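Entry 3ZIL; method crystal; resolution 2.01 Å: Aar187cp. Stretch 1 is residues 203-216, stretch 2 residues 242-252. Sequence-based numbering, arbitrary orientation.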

# COMPACT_ATOMS: atom_id res chain seq x y z
N ASP A 203 -6.89 -12.11 -11.58
CA ASP A 203 -6.10 -11.09 -10.86
C ASP A 203 -5.97 -9.79 -11.65
O ASP A 203 -5.98 -8.69 -11.06
CB ASP A 203 -4.69 -11.58 -10.61
CG ASP A 203 -4.64 -12.85 -9.85
OD1 ASP A 203 -5.53 -13.14 -9.04
OD2 ASP A 203 -3.63 -13.55 -10.05
N ILE A 204 -5.75 -9.93 -12.97
CA ILE A 204 -5.59 -8.78 -13.85
C ILE A 204 -6.85 -7.92 -13.88
O ILE A 204 -6.79 -6.65 -13.82
CB ILE A 204 -5.03 -9.18 -15.25
CG1 ILE A 204 -3.53 -9.39 -15.17
CG2 ILE A 204 -5.25 -8.10 -16.31
CD1 ILE A 204 -3.00 -10.12 -16.39
N GLU A 205 -8.01 -8.54 -13.87
CA GLU A 205 -9.21 -7.73 -13.86
C GLU A 205 -9.31 -6.99 -12.51
O GLU A 205 -9.76 -5.85 -12.47
CB GLU A 205 -10.50 -8.52 -14.17
CG GLU A 205 -10.48 -8.94 -15.63
CD GLU A 205 -11.75 -9.57 -16.08
OE1 GLU A 205 -12.70 -9.64 -15.26
OE2 GLU A 205 -11.77 -10.04 -17.24
N GLU A 206 -8.94 -7.65 -11.45
CA GLU A 206 -8.91 -6.96 -10.10
C GLU A 206 -7.93 -5.80 -10.12
O GLU A 206 -8.23 -4.69 -9.64
CB GLU A 206 -8.47 -7.92 -9.01
CG GLU A 206 -9.57 -8.88 -8.53
CD GLU A 206 -9.11 -9.69 -7.31
OE1 GLU A 206 -8.62 -9.14 -6.29
OE2 GLU A 206 -9.17 -10.92 -7.39
N TYR A 207 -6.75 -6.05 -10.71
CA TYR A 207 -5.73 -5.00 -10.84
C TYR A 207 -6.23 -3.80 -11.69
O TYR A 207 -6.01 -2.65 -11.29
CB TYR A 207 -4.33 -5.46 -11.28
CG TYR A 207 -3.74 -6.57 -10.45
CD1 TYR A 207 -4.31 -6.95 -9.21
CD2 TYR A 207 -2.62 -7.28 -10.89
CE1 TYR A 207 -3.75 -8.01 -8.47
CE2 TYR A 207 -2.10 -8.37 -10.16
CZ TYR A 207 -2.66 -8.72 -8.95
OH TYR A 207 -2.12 -9.79 -8.20
N ALA A 208 -6.90 -4.08 -12.81
CA ALA A 208 -7.58 -3.06 -13.60
C ALA A 208 -8.53 -2.19 -12.77
O ALA A 208 -8.40 -0.96 -12.80
CB ALA A 208 -8.24 -3.64 -14.86
N GLN A 209 -9.45 -2.85 -12.01
CA GLN A 209 -10.36 -2.15 -11.11
C GLN A 209 -9.70 -1.25 -10.15
O GLN A 209 -10.11 -0.07 -10.00
CB GLN A 209 -11.22 -3.15 -10.26
CG GLN A 209 -12.06 -4.04 -11.16
CD GLN A 209 -12.84 -5.07 -10.39
OE1 GLN A 209 -13.35 -4.79 -9.29
NE2 GLN A 209 -12.88 -6.30 -10.92
N ALA A 210 -8.69 -1.79 -9.44
CA ALA A 210 -7.98 -1.05 -8.43
C ALA A 210 -7.26 0.15 -9.08
O ALA A 210 -7.20 1.27 -8.52
CB ALA A 210 -6.93 -1.96 -7.73
N PHE A 211 -6.61 -0.09 -10.22
CA PHE A 211 -5.92 1.01 -10.87
C PHE A 211 -6.93 2.16 -11.27
O PHE A 211 -6.73 3.32 -11.00
CB PHE A 211 -5.19 0.50 -12.13
CG PHE A 211 -4.64 1.61 -12.99
CD1 PHE A 211 -3.48 2.26 -12.67
CD2 PHE A 211 -5.40 2.04 -14.15
CE1 PHE A 211 -3.00 3.30 -13.47
CE2 PHE A 211 -4.90 3.07 -14.96
CZ PHE A 211 -3.72 3.72 -14.60
N GLN A 212 -8.06 1.78 -11.82
CA GLN A 212 -9.05 2.81 -12.18
C GLN A 212 -9.52 3.54 -10.92
O GLN A 212 -9.80 4.75 -10.95
CB GLN A 212 -10.19 2.14 -12.90
CG GLN A 212 -9.67 1.57 -14.23
CD GLN A 212 -10.66 0.67 -14.94
OE1 GLN A 212 -11.87 0.67 -14.61
NE2 GLN A 212 -10.16 -0.16 -15.91
N THR A 213 -9.58 2.84 -9.79
CA THR A 213 -10.00 3.51 -8.60
C THR A 213 -8.97 4.50 -8.14
O THR A 213 -9.31 5.64 -7.83
CB THR A 213 -10.31 2.55 -7.49
OG1 THR A 213 -11.40 1.75 -7.93
CG2 THR A 213 -10.71 3.26 -6.24
N LEU A 214 -7.72 4.08 -8.09
CA LEU A 214 -6.65 4.95 -7.56
C LEU A 214 -6.42 6.09 -8.54
O LEU A 214 -6.18 7.23 -8.14
CB LEU A 214 -5.37 4.15 -7.31
CG LEU A 214 -5.48 3.03 -6.27
CD1 LEU A 214 -4.08 2.42 -6.21
CD2 LEU A 214 -5.85 3.61 -4.89
N ALA A 215 -6.55 5.80 -9.83
CA ALA A 215 -6.31 6.85 -10.86
C ALA A 215 -7.44 7.92 -10.79
O ALA A 215 -7.22 9.06 -11.24
CB ALA A 215 -6.25 6.22 -12.22
N GLY A 216 -8.59 7.56 -10.18
CA GLY A 216 -9.73 8.48 -9.95
C GLY A 216 -9.69 9.30 -8.66
O GLY A 216 -10.62 10.06 -8.38
N GLU A 242 -3.89 -1.45 -20.86
CA GLU A 242 -4.87 -1.64 -21.95
C GLU A 242 -6.32 -1.64 -21.51
O GLU A 242 -7.25 -0.94 -22.12
CB GLU A 242 -4.59 -2.99 -22.59
CG GLU A 242 -3.34 -2.85 -23.40
CD GLU A 242 -2.84 -4.18 -23.93
OE1 GLU A 242 -3.58 -5.19 -23.89
OE2 GLU A 242 -1.68 -4.19 -24.41
N LEU A 243 -6.58 -2.37 -20.45
CA LEU A 243 -7.95 -2.36 -19.91
C LEU A 243 -8.41 -0.98 -19.37
O LEU A 243 -9.62 -0.71 -19.21
CB LEU A 243 -8.16 -3.46 -18.85
CG LEU A 243 -8.05 -4.93 -19.33
CD1 LEU A 243 -7.87 -5.87 -18.13
CD2 LEU A 243 -9.28 -5.36 -20.19
N SER A 244 -7.45 -0.10 -19.09
CA SER A 244 -7.78 1.21 -18.49
C SER A 244 -7.36 2.39 -19.38
O SER A 244 -7.17 3.54 -18.87
CB SER A 244 -7.01 1.31 -17.15
OG SER A 244 -7.25 0.13 -16.39
N ALA A 245 -7.26 2.14 -20.69
CA ALA A 245 -6.46 3.05 -21.57
C ALA A 245 -7.08 4.45 -21.64
O ALA A 245 -6.33 5.39 -21.84
CB ALA A 245 -6.31 2.52 -22.96
N ASP A 246 -8.41 4.55 -21.51
CA ASP A 246 -9.10 5.81 -21.70
C ASP A 246 -8.85 6.79 -20.52
O ASP A 246 -9.09 7.99 -20.63
CB ASP A 246 -10.57 5.57 -21.89
CG ASP A 246 -11.20 4.72 -20.75
OD1 ASP A 246 -11.04 3.47 -20.69
OD2 ASP A 246 -11.88 5.34 -19.91
N LEU A 247 -8.38 6.26 -19.40
CA LEU A 247 -7.98 7.07 -18.21
C LEU A 247 -6.53 7.60 -18.24
O LEU A 247 -6.13 8.40 -17.39
CB LEU A 247 -8.12 6.24 -16.95
CG LEU A 247 -9.56 5.78 -16.72
CD1 LEU A 247 -9.63 5.04 -15.43
CD2 LEU A 247 -10.55 6.96 -16.68
N LEU A 248 -5.72 7.12 -19.16
CA LEU A 248 -4.25 7.38 -19.07
C LEU A 248 -3.81 8.83 -19.35
O LEU A 248 -2.96 9.38 -18.61
CB LEU A 248 -3.44 6.39 -19.91
CG LEU A 248 -3.62 4.91 -19.53
CD1 LEU A 248 -2.92 3.99 -20.51
CD2 LEU A 248 -3.30 4.58 -18.07
N PRO A 249 -4.44 9.49 -20.35
CA PRO A 249 -4.00 10.86 -20.61
C PRO A 249 -4.32 11.73 -19.42
O PRO A 249 -3.59 12.66 -19.13
CB PRO A 249 -4.89 11.30 -21.79
CG PRO A 249 -5.02 10.01 -22.59
CD PRO A 249 -5.16 8.91 -21.53
N SER A 250 -5.44 11.46 -18.74
CA SER A 250 -5.77 12.26 -17.59
C SER A 250 -4.73 12.06 -16.45
O SER A 250 -4.26 13.01 -15.76
CB SER A 250 -7.15 11.85 -17.06
OG SER A 250 -7.46 12.85 -16.15
N LEU A 251 -4.42 10.83 -16.17
CA LEU A 251 -3.38 10.60 -15.16
C LEU A 251 -2.03 11.30 -15.59
O LEU A 251 -1.36 12.02 -14.82
CB LEU A 251 -3.24 9.12 -14.96
CG LEU A 251 -2.18 8.59 -13.98
CD1 LEU A 251 -2.39 9.25 -12.59
CD2 LEU A 251 -2.24 7.05 -13.92
N VAL A 252 -1.59 11.05 -16.79
CA VAL A 252 -0.43 11.72 -17.33
C VAL A 252 -0.48 13.25 -17.12
O VAL A 252 0.55 13.82 -16.66
CB VAL A 252 -0.25 11.30 -18.82
CG1 VAL A 252 0.79 12.18 -19.54
CG2 VAL A 252 0.20 9.83 -18.86

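Residues 203-215 form a regular helix that begins earlier in the chain. Its backbone hydrogen bonds run from residue i+4 to residue i, as from Ala 215 N to Phe 211 O at 2.7 Å. At Gly 216 the pattern loosens, and Gly 216 N makes only weak bonds, to Gln 212 O at 3.2 Å and to Thr 213 O at 3.1 Å.

The second stretch is less uniform. It starts in the last part of one helix, turns at Ser 244, passes through a 3-10 segment at 245-247 and continues as a helix. Leu 247 N bonds to Ser 244 O at 3.0 Å, a three-residue step that suits the tighter turn. Val 252 N to Leu 248 O, at 2.8 Å, is a four-residue step.

The axes of helices 203-215 and 248-252 make an angle of 44° and come no closer than 11.2 Å. The closest backbone approaches pair an alanine of the first helix with a leucine of the second stretch. The CA atoms of Ala 208 and Leu 243 lie 6.4 Å apart, as do those of Ala 215 and Leu 251. The contact buries 449 Å² in total.

Ile 204, Ala 208, Phe 211, Gln 212 and Ala 215 carry most of the contact on the first helix. Ile 204, Ala 208, Phe 211 and Ala 215 follow one another at steps of three or four residues, which brings them to the same side of the helix; Gln 212 lies next to Phe 211.

The CA-to-CB bond of Leu 243 points toward this helix. Leu 243 CD1 lies 3.9 Å from Ile 204 CG2 and 4.0 Å from Ala 208 CB. The short side chain of Ala 208 lets the leucine pack close to the helix.

Phe 211 is buried and gives up the most area, 72 Å². Its chi1 is t, and its CA-to-CB bond points toward the second stretch. Phe 211 CZ is 3.6 Å from Leu 248 CD2 and 3.7 Å from Leu 251 CD2. Both leucine methyls approach the ring obliquely. Phe 211 CD2 is also 3.5 Å from Ser 244 OG, so the ring spans from the turn to the following helix.

One hydrogen bond joins the stretches. Gln 212 NE2 donates to Ser 244 OG at 3.0 Å, with a nearly straight angle of 172°. The CA-to-CB bond of Gln 212 points sideways to the second stretch, but the long side chain brings its amide to Ser 244. Ser 244 is buried, and its hydroxyl also bonds to a residue just outside the stretches. The aliphatic part of Gln 212 packs too: Gln 212 CG lies 3.7 Å from Leu 247 CD1.

The CA-to-CB bond of Ala 215 points toward the second stretch. Its single methyl carbon, Ala 215 CB, sits 4.4 Å from Leu 251 CD2, an apolar contact that fits where the two backbones run close.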